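Local coordinates for RabGDI protein (Plasmodium falciparum 3D7, PDB 3P1W) that probably acts as a Rab GDP-dissociation inhibitor, holding Rab GTPases in the GDP-bound state during vesicle transport, at residues N335-T340 against N344-I349; K138-V143 against L399-T404; S311-L316 against I427-S432; S431-T436 against E440-D445; K165-Y170 against L228-I233. All coordinates share one frame; numbering follows the deposited sequence.

How the contacts relate
From the N terminus, strand 138-142 opens contact 2, whose loop encloses contact 5, the crossing of helices 158-173 and 226-243. Contact 3 opens at 311-316, before contact 2 has closed at 399-404, and closes at 427-432, so these two cross. Contact 1, a short loop closing on strand 346-350, nests inside both and touches contact 2, where T340 CG2 lies 3.6 Å from I140 CD1. Contact 4 begins on S431 and S432, where contact 3 ends, and leads into helix 440-454. That helix reaches back to contact 5 through the E440 OE1 to R232 NH2 salt bridge (2.8 Å), tying the helical part to the sheets.

Contact 1: residues N335-T340 against N344-I349; sequences NPIPET and NSCQII
I337 and T340 meet C346 and I348 without any aromatic ring between them; the flat group that matters is the I337 peptide, whose carbonyl oxygen accepts from T340. T340 OG1 donates to I337 O at 2.6 Å, lying 17° out of the carbonyl plane with a C=O...O angle of 136°. This side-chain bond reinforces the weak backbone bond, T340 N to I337 O at 3.3 Å, of the type II turn that runs from I337 to T340 over P338 and E339. With chi1 at 61°, T340 sets OG1 between its own N and carbonyl carbon, facing back into the turn, and leaves CG2 for the strand. That methyl rests 4.0 Å from C346 SG. I337 and I348 reach for each other tip to tip, I337 CD1 standing 3.9 Å from I348 CD1, while I337 CD1 also has C346 SG at 4.3 Å. Y124 of strand 117-129 packs against T340, C346 and I348, and I363 and L365 of strand 361-367 back I337, so the cluster sits on the large mixed sheet. Chemically the interface is essentially apolar: no hydrogen bond crosses it, and the one side-chain oxygen or nitrogen among the four touching residues, T340 OG1, spends its proton inside the turn. Dispersion and burial therefore join loop to strand, and the internal bond presents T340 methyl-first.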
# COMPACT_ATOMS: atom_id res chain seq x y z
N ASN A 335 -20.67 -4.27 12.11
CA ASN A 335 -20.26 -3.27 13.11
C ASN A 335 -18.77 -2.99 12.98
O ASN A 335 -18.06 -3.78 12.34
CB ASN A 335 -20.54 -3.80 14.50
CG ASN A 335 -22.02 -3.74 14.85
OD1 ASN A 335 -22.63 -2.65 14.90
ND2 ASN A 335 -22.62 -4.91 15.07
N PRO A 336 -18.28 -1.89 13.60
CA PRO A 336 -16.83 -1.69 13.61
C PRO A 336 -16.06 -2.85 14.23
O PRO A 336 -16.62 -3.65 15.00
CB PRO A 336 -16.65 -0.43 14.48
CG PRO A 336 -18.00 0.28 14.42
CD PRO A 336 -19.00 -0.85 14.37
N ILE A 337 -14.78 -2.95 13.91
CA ILE A 337 -13.90 -3.94 14.51
C ILE A 337 -13.87 -3.74 16.04
O ILE A 337 -13.56 -2.64 16.51
CB ILE A 337 -12.47 -3.86 13.96
CG1 ILE A 337 -12.44 -4.26 12.46
CG2 ILE A 337 -11.53 -4.77 14.73
CD1 ILE A 337 -11.07 -4.04 11.80
N PRO A 338 -14.15 -4.80 16.82
CA PRO A 338 -14.08 -4.64 18.29
C PRO A 338 -12.72 -4.08 18.74
O PRO A 338 -11.68 -4.38 18.13
CB PRO A 338 -14.32 -6.06 18.80
CG PRO A 338 -15.21 -6.67 17.73
CD PRO A 338 -14.63 -6.14 16.44
N GLU A 339 -12.75 -3.21 19.75
CA GLU A 339 -11.52 -2.66 20.34
C GLU A 339 -10.74 -1.68 19.43
O GLU A 339 -9.52 -1.49 19.58
CB GLU A 339 -10.59 -3.78 20.84
CG GLU A 339 -11.28 -4.95 21.60
CD GLU A 339 -12.18 -4.51 22.79
OE1 GLU A 339 -11.85 -3.52 23.48
OE2 GLU A 339 -13.20 -5.20 23.05
N THR A 340 -11.45 -1.05 18.49
CA THR A 340 -10.87 0.01 17.69
C THR A 340 -11.69 1.29 17.89
O THR A 340 -11.76 2.15 17.01
CB THR A 340 -10.82 -0.36 16.20
OG1 THR A 340 -12.14 -0.60 15.72
CG2 THR A 340 -9.99 -1.59 16.00
N ASN A 344 -14.53 4.37 12.08
CA ASN A 344 -15.18 4.15 10.77
C ASN A 344 -14.16 3.79 9.69
O ASN A 344 -14.54 3.38 8.58
CB ASN A 344 -15.99 5.37 10.36
CG ASN A 344 -17.22 5.55 11.21
OD1 ASN A 344 -17.92 4.59 11.50
ND2 ASN A 344 -17.48 6.78 11.63
N SER A 345 -12.90 3.99 10.02
CA SER A 345 -11.81 3.51 9.22
C SER A 345 -10.60 3.29 10.14
O SER A 345 -10.37 4.05 11.11
CB SER A 345 -11.49 4.48 8.09
OG SER A 345 -11.28 5.79 8.60
N CYS A 346 -9.84 2.24 9.89
CA CYS A 346 -8.62 2.02 10.66
C CYS A 346 -7.69 1.05 9.96
O CYS A 346 -8.08 0.39 9.00
CB CYS A 346 -8.93 1.55 12.12
SG CYS A 346 -9.66 -0.05 12.29
N GLN A 347 -6.45 1.05 10.42
CA GLN A 347 -5.38 0.14 10.00
C GLN A 347 -4.88 -0.61 11.25
O GLN A 347 -4.67 0.01 12.32
CB GLN A 347 -4.22 0.93 9.39
CG GLN A 347 -3.02 0.07 8.91
CD GLN A 347 -1.98 0.90 8.15
OE1 GLN A 347 -1.35 0.43 7.20
NE2 GLN A 347 -1.84 2.14 8.55
N ILE A 348 -4.72 -1.92 11.12
CA ILE A 348 -4.13 -2.75 12.15
C ILE A 348 -2.92 -3.45 11.58
O ILE A 348 -3.02 -4.13 10.56
CB ILE A 348 -5.12 -3.82 12.68
CG1 ILE A 348 -6.41 -3.19 13.24
CG2 ILE A 348 -4.47 -4.72 13.74
CD1 ILE A 348 -7.54 -4.21 13.42
N ILE A 349 -1.77 -3.20 12.17
CA ILE A 349 -0.53 -3.82 11.80
C ILE A 349 -0.25 -4.94 12.80
O ILE A 349 -0.18 -4.69 14.02
CB ILE A 349 0.61 -2.79 11.74
CG1 ILE A 349 0.32 -1.79 10.62
CG2 ILE A 349 1.99 -3.49 11.54
CD1 ILE A 349 1.22 -0.56 10.57

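Contact 2: residues K138-V143 against L399-T404; sequences KFIHKV and LELLGT
The β-hairpin made by strands 117-129 and 138-142 here meets the end of helix 396-400, with L401 lying against F139 and I140. On the 399-404 segment L401 carries the contact, one methyl for each partner. Its CD2 sits 3.8 Å from F139 CB and 4.0 Å from F139 CG, touching the root of the aromatic side chain, where the two side chains cross obliquely. The other methyl, CD1, comes 4.3 Å from I140 CG2. Two consecutive strand residues both point at L401, probably because the backbone of F139 leaves the fully extended shape, its psi being -45°. The F139 ring also meets that of H128, the planes about 20° apart, and I140 turns also to T340 of the loop 335-340. On the helix side L402 N bonds to L399 O, three residues back, at 3.1 Å, and L401 faces the hairpin while L402 packs the other way, on C331 and L333 of strand 320-333 and on I337. G403 then breaks from helical geometry with a positive phi of 76°, releasing the chain into strand 405-418. No polar bond passes between the segments. What results is a helix terminus ended by a positive-phi glycine, resting through one leucine on the second strand of a β-hairpin.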
# COMPACT_ATOMS: atom_id res chain seq x y z
N LYS A 138 -5.97 -8.65 25.98
CA LYS A 138 -6.02 -7.65 24.91
C LYS A 138 -5.18 -8.09 23.74
O LYS A 138 -4.21 -8.85 23.91
CB LYS A 138 -5.53 -6.29 25.39
CG LYS A 138 -6.39 -5.68 26.52
CD LYS A 138 -5.68 -4.48 27.07
CE LYS A 138 -6.45 -3.81 28.21
NZ LYS A 138 -6.50 -4.68 29.41
N PHE A 139 -5.53 -7.56 22.56
CA PHE A 139 -4.87 -7.92 21.31
C PHE A 139 -4.36 -6.73 20.54
O PHE A 139 -3.24 -6.77 20.05
CB PHE A 139 -5.80 -8.72 20.42
CG PHE A 139 -6.22 -10.03 21.02
CD1 PHE A 139 -5.41 -11.14 20.90
CD2 PHE A 139 -7.42 -10.14 21.70
CE1 PHE A 139 -5.79 -12.37 21.49
CE2 PHE A 139 -7.82 -11.35 22.29
CZ PHE A 139 -6.99 -12.47 22.17
N ILE A 140 -5.17 -5.69 20.42
CA ILE A 140 -4.77 -4.54 19.61
C ILE A 140 -4.89 -3.23 20.36
O ILE A 140 -5.73 -3.09 21.27
CB ILE A 140 -5.54 -4.49 18.29
CG1 ILE A 140 -7.04 -4.31 18.54
CG2 ILE A 140 -5.21 -5.75 17.46
CD1 ILE A 140 -7.91 -4.24 17.29
N HIS A 141 -4.02 -2.28 19.98
CA HIS A 141 -3.81 -1.05 20.72
C HIS A 141 -3.53 0.11 19.76
O HIS A 141 -2.94 -0.08 18.70
CB HIS A 141 -2.61 -1.21 21.67
CG HIS A 141 -2.60 -2.50 22.43
ND1 HIS A 141 -3.09 -2.63 23.72
CD2 HIS A 141 -2.13 -3.73 22.09
CE1 HIS A 141 -2.95 -3.88 24.12
NE2 HIS A 141 -2.36 -4.57 23.15
N LYS A 142 -3.96 1.31 20.14
CA LYS A 142 -3.63 2.51 19.41
C LYS A 142 -2.14 2.68 19.35
O LYS A 142 -1.45 2.42 20.34
CB LYS A 142 -4.19 3.75 20.08
CG LYS A 142 -5.65 3.96 19.91
CD LYS A 142 -6.06 5.21 20.74
CE LYS A 142 -7.48 5.67 20.46
NZ LYS A 142 -7.79 6.93 21.25
N VAL A 143 -1.65 3.06 18.18
CA VAL A 143 -0.24 3.34 17.98
C VAL A 143 0.04 4.76 18.46
O VAL A 143 -0.51 5.71 17.92
CB VAL A 143 0.14 3.24 16.51
CG1 VAL A 143 1.59 3.66 16.32
CG2 VAL A 143 -0.11 1.79 15.98
N LEU A 399 -8.68 -12.95 11.50
CA LEU A 399 -10.12 -12.90 11.27
C LEU A 399 -10.91 -12.91 12.57
O LEU A 399 -11.97 -12.31 12.63
CB LEU A 399 -10.58 -14.04 10.38
CG LEU A 399 -10.17 -14.00 8.91
CD1 LEU A 399 -10.46 -15.37 8.22
CD2 LEU A 399 -10.86 -12.85 8.20
N GLU A 400 -10.38 -13.59 13.59
CA GLU A 400 -11.04 -13.61 14.91
C GLU A 400 -11.11 -12.24 15.58
O GLU A 400 -11.90 -12.07 16.51
CB GLU A 400 -10.35 -14.60 15.87
CG GLU A 400 -10.51 -16.02 15.45
CD GLU A 400 -9.75 -17.00 16.38
OE1 GLU A 400 -9.16 -16.58 17.40
OE2 GLU A 400 -9.73 -18.20 16.04
N LEU A 401 -10.29 -11.29 15.13
CA LEU A 401 -10.34 -9.94 15.65
C LEU A 401 -11.57 -9.15 15.22
O LEU A 401 -11.87 -8.13 15.83
CB LEU A 401 -9.09 -9.16 15.25
CG LEU A 401 -7.75 -9.70 15.72
CD1 LEU A 401 -6.63 -8.94 15.00
CD2 LEU A 401 -7.67 -9.55 17.27
N LEU A 402 -12.28 -9.61 14.18
CA LEU A 402 -13.22 -8.73 13.45
C LEU A 402 -14.67 -8.71 13.95
O LEU A 402 -15.48 -7.92 13.46
CB LEU A 402 -13.24 -9.13 11.97
CG LEU A 402 -11.90 -9.15 11.23
CD1 LEU A 402 -12.11 -9.53 9.74
CD2 LEU A 402 -11.16 -7.78 11.38
N GLY A 403 -14.98 -9.57 14.91
CA GLY A 403 -16.35 -9.76 15.36
C GLY A 403 -17.09 -10.59 14.34
O GLY A 403 -16.49 -11.39 13.60
N THR A 404 -18.40 -10.39 14.28
CA THR A 404 -19.23 -11.18 13.40
C THR A 404 -19.00 -10.80 11.95
O THR A 404 -19.15 -9.64 11.57
CB THR A 404 -20.71 -10.99 13.74
OG1 THR A 404 -20.92 -11.45 15.07
CG2 THR A 404 -21.58 -11.79 12.77

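Contact 3: residues S311-L316 against I427-S432; sequences SYVMHL and IFVTSS
Bent back in a type I turn from V313 to L316, closed by L316 N to V313 O at 3.1 Å, segment 311-316 lays V313 and L316 over the face of the extended strand 427-429. That strand pairs in parallel with 305-308, within the mixed sheet whose core of parallel strands is consistent with the Rossmann-type (dinucleotide-binding) clan to which the Rab GDI family is assigned. V313 sits at the centre. Both its methyls face V429, and CG1 also reaches I427: V313 and V429 approach tip to tip, while V313 and I427 slide past each other in opposite senses, V313 CG1 being 4.1 Å from I427 CG2. L316 adds a second touch further along, crossing I427 at about a right angle with its CD1 4.0 Å from I427 CD1. I427 thus uses both branches: CG2, anti to its backbone N, meets V313, while the CG1 branch (chi1 -60°) carries CD1 to L316. F282 of strand 279-284 also packs on V313, L316 and I427, and C308 lies against V313, I427 and V429, so both residues share this layer between turn and sheet. On the other face of the strand F428 turns to helix 440-454. Where the two valines meet, V429 CG2 nests between both V313 methyls, 4.0 Å from CG1 and 4.0 Å from CG2.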
# COMPACT_ATOMS: atom_id res chain seq x y z
N SER A 311 1.06 -9.50 -15.95
CA SER A 311 0.13 -10.26 -16.78
C SER A 311 0.38 -10.08 -18.27
O SER A 311 -0.09 -10.92 -19.06
CB SER A 311 -1.34 -9.93 -16.48
OG SER A 311 -1.72 -8.67 -16.93
N TYR A 312 1.08 -9.02 -18.65
CA TYR A 312 1.36 -8.74 -20.06
C TYR A 312 2.65 -9.37 -20.59
O TYR A 312 2.93 -9.31 -21.82
CB TYR A 312 1.33 -7.23 -20.33
CG TYR A 312 -0.05 -6.69 -20.28
CD1 TYR A 312 -0.89 -6.72 -21.39
CD2 TYR A 312 -0.56 -6.14 -19.08
CE1 TYR A 312 -2.19 -6.23 -21.34
CE2 TYR A 312 -1.85 -5.66 -19.02
CZ TYR A 312 -2.66 -5.70 -20.14
OH TYR A 312 -3.96 -5.22 -20.03
N VAL A 313 3.40 -10.03 -19.72
CA VAL A 313 4.68 -10.62 -20.10
C VAL A 313 4.78 -12.08 -19.73
O VAL A 313 5.89 -12.63 -19.61
CB VAL A 313 5.88 -9.83 -19.49
CG1 VAL A 313 5.97 -8.40 -20.07
CG2 VAL A 313 5.81 -9.77 -17.92
N MET A 314 3.63 -12.74 -19.62
CA MET A 314 3.63 -14.14 -19.19
C MET A 314 4.17 -15.08 -20.27
O MET A 314 4.54 -16.21 -19.96
CB MET A 314 2.23 -14.58 -18.79
CG MET A 314 1.68 -13.90 -17.58
SD MET A 314 2.56 -14.36 -16.08
CE MET A 314 1.78 -15.94 -15.79
N HIS A 315 4.20 -14.59 -21.51
CA HIS A 315 4.77 -15.30 -22.66
C HIS A 315 6.24 -15.02 -22.94
O HIS A 315 6.85 -15.67 -23.79
CB HIS A 315 3.95 -14.99 -23.93
CG HIS A 315 3.89 -13.54 -24.28
ND1 HIS A 315 3.56 -12.55 -23.37
CD2 HIS A 315 4.07 -12.91 -25.47
CE1 HIS A 315 3.54 -11.38 -23.99
NE2 HIS A 315 3.84 -11.58 -25.26
N LEU A 316 6.82 -14.05 -22.23
CA LEU A 316 8.19 -13.59 -22.49
C LEU A 316 9.17 -14.18 -21.49
O LEU A 316 8.87 -14.30 -20.28
CB LEU A 316 8.29 -12.07 -22.44
CG LEU A 316 7.48 -11.27 -23.45
CD1 LEU A 316 7.87 -9.81 -23.30
CD2 LEU A 316 7.73 -11.79 -24.89
N ILE A 427 11.40 -3.05 -21.73
CA ILE A 427 10.09 -3.45 -21.23
C ILE A 427 10.22 -3.48 -19.70
O ILE A 427 10.89 -4.36 -19.15
CB ILE A 427 9.63 -4.81 -21.75
CG1 ILE A 427 9.55 -4.79 -23.29
CG2 ILE A 427 8.26 -5.18 -21.17
CD1 ILE A 427 9.33 -6.14 -23.90
N PHE A 428 9.63 -2.47 -19.06
CA PHE A 428 9.75 -2.27 -17.60
C PHE A 428 8.50 -2.83 -16.99
O PHE A 428 7.40 -2.36 -17.32
CB PHE A 428 9.85 -0.78 -17.27
CG PHE A 428 11.11 -0.14 -17.76
CD1 PHE A 428 12.17 0.08 -16.89
CD2 PHE A 428 11.27 0.20 -19.10
CE1 PHE A 428 13.35 0.65 -17.35
CE2 PHE A 428 12.46 0.77 -19.58
CZ PHE A 428 13.50 1.00 -18.69
N VAL A 429 8.66 -3.82 -16.12
CA VAL A 429 7.54 -4.55 -15.54
C VAL A 429 7.35 -4.15 -14.07
O VAL A 429 8.29 -4.19 -13.29
CB VAL A 429 7.71 -6.08 -15.66
CG1 VAL A 429 6.49 -6.80 -15.15
CG2 VAL A 429 7.94 -6.49 -17.16
N THR A 430 6.14 -3.74 -13.72
CA THR A 430 5.81 -3.44 -12.31
C THR A 430 5.73 -4.74 -11.50
O THR A 430 5.28 -5.77 -12.01
CB THR A 430 4.51 -2.63 -12.17
OG1 THR A 430 3.43 -3.31 -12.81
CG2 THR A 430 4.68 -1.21 -12.74
N SER A 431 6.16 -4.68 -10.25
CA SER A 431 6.00 -5.81 -9.33
C SER A 431 4.54 -5.96 -8.91
O SER A 431 3.73 -5.02 -8.93
CB SER A 431 6.94 -5.65 -8.12
OG SER A 431 6.55 -4.54 -7.33
N SER A 432 4.17 -7.16 -8.48
CA SER A 432 2.84 -7.38 -7.96
C SER A 432 2.69 -6.61 -6.65
O SER A 432 3.68 -6.39 -5.96
CB SER A 432 2.60 -8.85 -7.70
OG SER A 432 2.93 -9.62 -8.85

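Contact 4: residues S431-T436 against E440-D445; sequences SSYDAT and ETATND
D434 and T441 make the tightest join between loop 431-436 and helix 440-445: T441 OG1 donates to D434 OD2 at 2.6 Å, on the syn side but 33° out of the carboxylate plane. The other oxygen, OD1, is held within the loop by T436, taking OG1 at 2.6 Å and the backbone N at 2.9 Å. The second of these makes an Asx turn that fixes the carboxylate for T441. At the far end S431 N meets D445 OD2 at 3.0 Å from above the carboxylate plane, 38° out of it. D445 keeps CG anti to its own N (chi1 -179°), and K31 forms a salt bridge with the same oxygen. Packing is looser in between. The ring of Y433 only grazes A442, CE1 to CB 4.2 Å, its hydroxyl being bonded to K31 N. Two waters also bridge here: water 2 donates to T436 OG1 and accepts from T441 N, an N-H of the first helical turn, while water 1 takes D434 N and gives T441 OG1 a weak bond. K94 adds a salt bridge to D434, R328 of strand 320-333 bonds to the carbonyls of Y433 and D434, and helix 30-41 packs on Y433 and A442, so the loop lies wedged between helix 440-454 and the mixed sheet that holds strand 320-333.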
# COMPACT_ATOMS: atom_id res chain seq x y z
N SER A 431 6.16 -4.68 -10.25
CA SER A 431 6.00 -5.81 -9.33
C SER A 431 4.54 -5.96 -8.91
O SER A 431 3.73 -5.02 -8.93
CB SER A 431 6.94 -5.65 -8.12
OG SER A 431 6.55 -4.54 -7.33
N SER A 432 4.17 -7.16 -8.48
CA SER A 432 2.84 -7.38 -7.96
C SER A 432 2.69 -6.61 -6.65
O SER A 432 3.68 -6.39 -5.96
CB SER A 432 2.60 -8.85 -7.70
OG SER A 432 2.93 -9.62 -8.85
N TYR A 433 1.45 -6.20 -6.34
CA TYR A 433 1.15 -5.51 -5.08
C TYR A 433 1.34 -6.50 -3.92
O TYR A 433 0.85 -7.62 -3.97
CB TYR A 433 -0.26 -4.91 -5.06
CG TYR A 433 -0.42 -3.86 -6.12
CD1 TYR A 433 -0.05 -2.55 -5.89
CD2 TYR A 433 -0.83 -4.23 -7.40
CE1 TYR A 433 -0.13 -1.62 -6.91
CE2 TYR A 433 -0.90 -3.31 -8.42
CZ TYR A 433 -0.55 -2.01 -8.16
OH TYR A 433 -0.59 -1.11 -9.19
N ASP A 434 2.08 -6.05 -2.91
CA ASP A 434 2.36 -6.88 -1.71
C ASP A 434 1.28 -6.74 -0.64
O ASP A 434 0.31 -5.99 -0.78
CB ASP A 434 3.78 -6.60 -1.19
CG ASP A 434 3.91 -5.24 -0.53
OD1 ASP A 434 2.89 -4.66 -0.09
OD2 ASP A 434 5.05 -4.74 -0.43
N ALA A 435 1.43 -7.52 0.43
CA ALA A 435 0.44 -7.60 1.48
C ALA A 435 0.30 -6.32 2.33
O ALA A 435 -0.65 -6.23 3.09
CB ALA A 435 0.75 -8.81 2.42
N THR A 436 1.23 -5.37 2.23
CA THR A 436 1.18 -4.22 3.16
C THR A 436 -0.15 -3.43 3.00
O THR A 436 -0.70 -3.38 1.92
CB THR A 436 2.38 -3.28 3.00
OG1 THR A 436 2.43 -2.74 1.66
CG2 THR A 436 3.71 -4.03 3.26
N GLU A 440 3.54 2.55 0.56
CA GLU A 440 4.96 2.88 0.36
C GLU A 440 5.68 1.95 -0.61
O GLU A 440 6.41 2.41 -1.51
CB GLU A 440 5.75 2.87 1.69
CG GLU A 440 7.20 3.29 1.47
CD GLU A 440 8.13 2.95 2.59
OE1 GLU A 440 7.67 2.50 3.67
OE2 GLU A 440 9.35 3.14 2.38
N THR A 441 5.51 0.65 -0.43
CA THR A 441 6.26 -0.29 -1.24
C THR A 441 5.83 -0.23 -2.72
O THR A 441 6.64 -0.48 -3.61
CB THR A 441 6.19 -1.72 -0.69
OG1 THR A 441 4.85 -2.17 -0.66
CG2 THR A 441 6.80 -1.76 0.74
N ALA A 442 4.56 0.10 -2.99
CA ALA A 442 4.11 0.32 -4.35
C ALA A 442 4.77 1.55 -4.93
O ALA A 442 5.22 1.53 -6.07
CB ALA A 442 2.60 0.45 -4.43
N THR A 443 4.77 2.63 -4.17
CA THR A 443 5.40 3.88 -4.63
C THR A 443 6.91 3.66 -4.89
O THR A 443 7.46 4.15 -5.90
CB THR A 443 5.21 5.03 -3.63
OG1 THR A 443 3.82 5.12 -3.28
CG2 THR A 443 5.68 6.38 -4.25
N ASN A 444 7.57 2.93 -4.00
CA ASN A 444 8.99 2.60 -4.18
C ASN A 444 9.27 1.90 -5.51
O ASN A 444 10.23 2.24 -6.21
CB ASN A 444 9.54 1.74 -3.05
CG ASN A 444 9.65 2.51 -1.71
OD1 ASN A 444 9.62 3.73 -1.67
ND2 ASN A 444 9.77 1.77 -0.62
N ASP A 445 8.42 0.93 -5.85
CA ASP A 445 8.57 0.21 -7.11
C ASP A 445 8.40 1.14 -8.30
O ASP A 445 9.23 1.12 -9.21
CB ASP A 445 7.56 -0.94 -7.21
CG ASP A 445 7.70 -1.75 -8.50
OD1 ASP A 445 8.84 -2.17 -8.83
OD2 ASP A 445 6.66 -1.95 -9.17
O HOH W 1 2.67 -3.13 -3.10
O HOH W 2 3.96 -0.35 1.87

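Contact 5: residues K165-Y170 against L228-I233; sequences KNFYQY and LTLERI
F167, I233 and L230 give up the most surface where helices 158-173 and 226-243 cross almost at right angles, in what is probably the helical domain II of the GDI fold, which in characterised relatives takes up the Rab prenyl group; the axes of the short segments pass 11.5 Å apart at -93°. At that separation long side chains have to bridge the gap, and F167 and I233 share the work. With CG anti to the backbone N (chi1 178°), the F167 ring is thrown out from the helix and presents an edge to I233, whose CD1 lies in the ring plane, 3.9 Å from F167 CZ. The two side chains run at about a right angle to each other. L230, one turn earlier on its helix, comes to the same ring obliquely and more loosely, its CD2 being 4.5 Å from F167 CE1. I233 also has a second partner: its other branch, CG2, stands 4.3 Å from Y168 CE1, while the hydroxyl of Y168 is bonded beyond the contact to the carbonyl of P144. Helices 203-213 and 192-198 also border the contact, with L209 against F167 and Y168, and M192 against F167 and L230, and F199 meets the F167 ring edge to face. I233 CD1 lies off the CZ-CE2 edge, 4.0 Å from F167 CE2 as well.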
# COMPACT_ATOMS: atom_id res chain seq x y z
N LYS A 165 8.39 8.16 26.00
CA LYS A 165 8.14 9.61 25.94
C LYS A 165 9.44 10.33 25.62
O LYS A 165 9.47 11.21 24.77
CB LYS A 165 7.53 10.16 27.24
CG LYS A 165 7.40 11.72 27.28
CD LYS A 165 7.16 12.33 28.70
CE LYS A 165 8.25 11.99 29.74
NZ LYS A 165 9.07 13.16 30.25
N ASN A 166 10.52 9.95 26.30
CA ASN A 166 11.83 10.56 26.10
C ASN A 166 12.32 10.33 24.67
O ASN A 166 12.89 11.22 24.03
CB ASN A 166 12.86 10.03 27.11
CG ASN A 166 12.58 10.48 28.55
OD1 ASN A 166 12.09 11.59 28.79
ND2 ASN A 166 12.90 9.61 29.52
N PHE A 167 12.08 9.12 24.16
CA PHE A 167 12.46 8.79 22.80
C PHE A 167 11.71 9.68 21.80
O PHE A 167 12.32 10.26 20.92
CB PHE A 167 12.20 7.32 22.52
CG PHE A 167 12.52 6.91 21.12
CD1 PHE A 167 13.82 6.94 20.66
CD2 PHE A 167 11.52 6.49 20.26
CE1 PHE A 167 14.14 6.57 19.36
CE2 PHE A 167 11.83 6.11 18.95
CZ PHE A 167 13.15 6.16 18.51
N TYR A 168 10.40 9.78 21.94
CA TYR A 168 9.62 10.63 21.04
C TYR A 168 10.02 12.10 21.13
O TYR A 168 10.07 12.79 20.12
CB TYR A 168 8.13 10.46 21.28
CG TYR A 168 7.50 9.25 20.58
CD1 TYR A 168 8.22 8.46 19.67
CD2 TYR A 168 6.18 8.94 20.78
CE1 TYR A 168 7.61 7.37 19.03
CE2 TYR A 168 5.58 7.87 20.15
CZ TYR A 168 6.28 7.09 19.27
OH TYR A 168 5.63 6.02 18.65
N GLN A 169 10.30 12.58 22.34
CA GLN A 169 10.80 13.95 22.50
C GLN A 169 12.10 14.14 21.71
O GLN A 169 12.22 15.10 20.94
CB GLN A 169 10.98 14.30 23.98
CG GLN A 169 9.67 14.54 24.70
CD GLN A 169 9.86 14.84 26.17
OE1 GLN A 169 10.98 15.01 26.64
NE2 GLN A 169 8.76 14.90 26.91
N TYR A 170 13.04 13.22 21.87
CA TYR A 170 14.30 13.24 21.12
C TYR A 170 14.08 13.29 19.61
O TYR A 170 14.64 14.16 18.93
CB TYR A 170 15.15 12.02 21.47
CG TYR A 170 16.48 11.93 20.72
CD1 TYR A 170 17.54 12.78 21.03
CD2 TYR A 170 16.69 10.96 19.76
CE1 TYR A 170 18.77 12.68 20.36
CE2 TYR A 170 17.90 10.85 19.08
CZ TYR A 170 18.94 11.71 19.39
OH TYR A 170 20.14 11.58 18.71
N LEU A 228 18.32 6.70 8.96
CA LEU A 228 17.29 6.17 8.07
C LEU A 228 15.98 5.96 8.82
O LEU A 228 14.90 6.30 8.34
CB LEU A 228 17.75 4.85 7.46
CG LEU A 228 18.97 4.89 6.53
CD1 LEU A 228 19.73 3.53 6.58
CD2 LEU A 228 18.57 5.29 5.11
N THR A 229 16.09 5.42 10.04
CA THR A 229 14.92 5.07 10.82
C THR A 229 14.38 6.29 11.58
O THR A 229 13.18 6.50 11.66
CB THR A 229 15.25 3.92 11.77
OG1 THR A 229 15.65 2.77 11.01
CG2 THR A 229 14.04 3.57 12.63
N LEU A 230 15.29 7.12 12.08
CA LEU A 230 14.87 8.33 12.75
C LEU A 230 14.04 9.20 11.82
O LEU A 230 13.03 9.77 12.24
CB LEU A 230 16.09 9.10 13.30
CG LEU A 230 16.81 8.43 14.48
CD1 LEU A 230 18.19 9.06 14.72
CD2 LEU A 230 15.96 8.51 15.75
N GLU A 231 14.45 9.31 10.56
CA GLU A 231 13.72 10.13 9.59
C GLU A 231 12.31 9.60 9.39
O GLU A 231 11.35 10.35 9.29
CB GLU A 231 14.44 10.16 8.23
CG GLU A 231 15.71 10.99 8.21
CD GLU A 231 15.46 12.49 8.16
OE1 GLU A 231 14.35 12.95 8.49
OE2 GLU A 231 16.41 13.22 7.81
N ARG A 232 12.19 8.28 9.32
CA ARG A 232 10.90 7.64 9.11
C ARG A 232 9.98 7.80 10.31
O ARG A 232 8.79 8.10 10.16
CB ARG A 232 11.11 6.16 8.80
CG ARG A 232 11.71 5.93 7.41
CD ARG A 232 12.15 4.51 7.25
NE ARG A 232 11.02 3.61 7.09
CZ ARG A 232 10.41 3.34 5.94
NH1 ARG A 232 10.80 3.90 4.79
NH2 ARG A 232 9.40 2.49 5.93
N ILE A 233 10.53 7.62 11.50
CA ILE A 233 9.76 7.83 12.74
C ILE A 233 9.34 9.29 12.83
O ILE A 233 8.18 9.59 13.07
CB ILE A 233 10.53 7.36 14.00
CG1 ILE A 233 10.77 5.86 13.92
CG2 ILE A 233 9.74 7.68 15.28
CD1 ILE A 233 11.53 5.26 15.10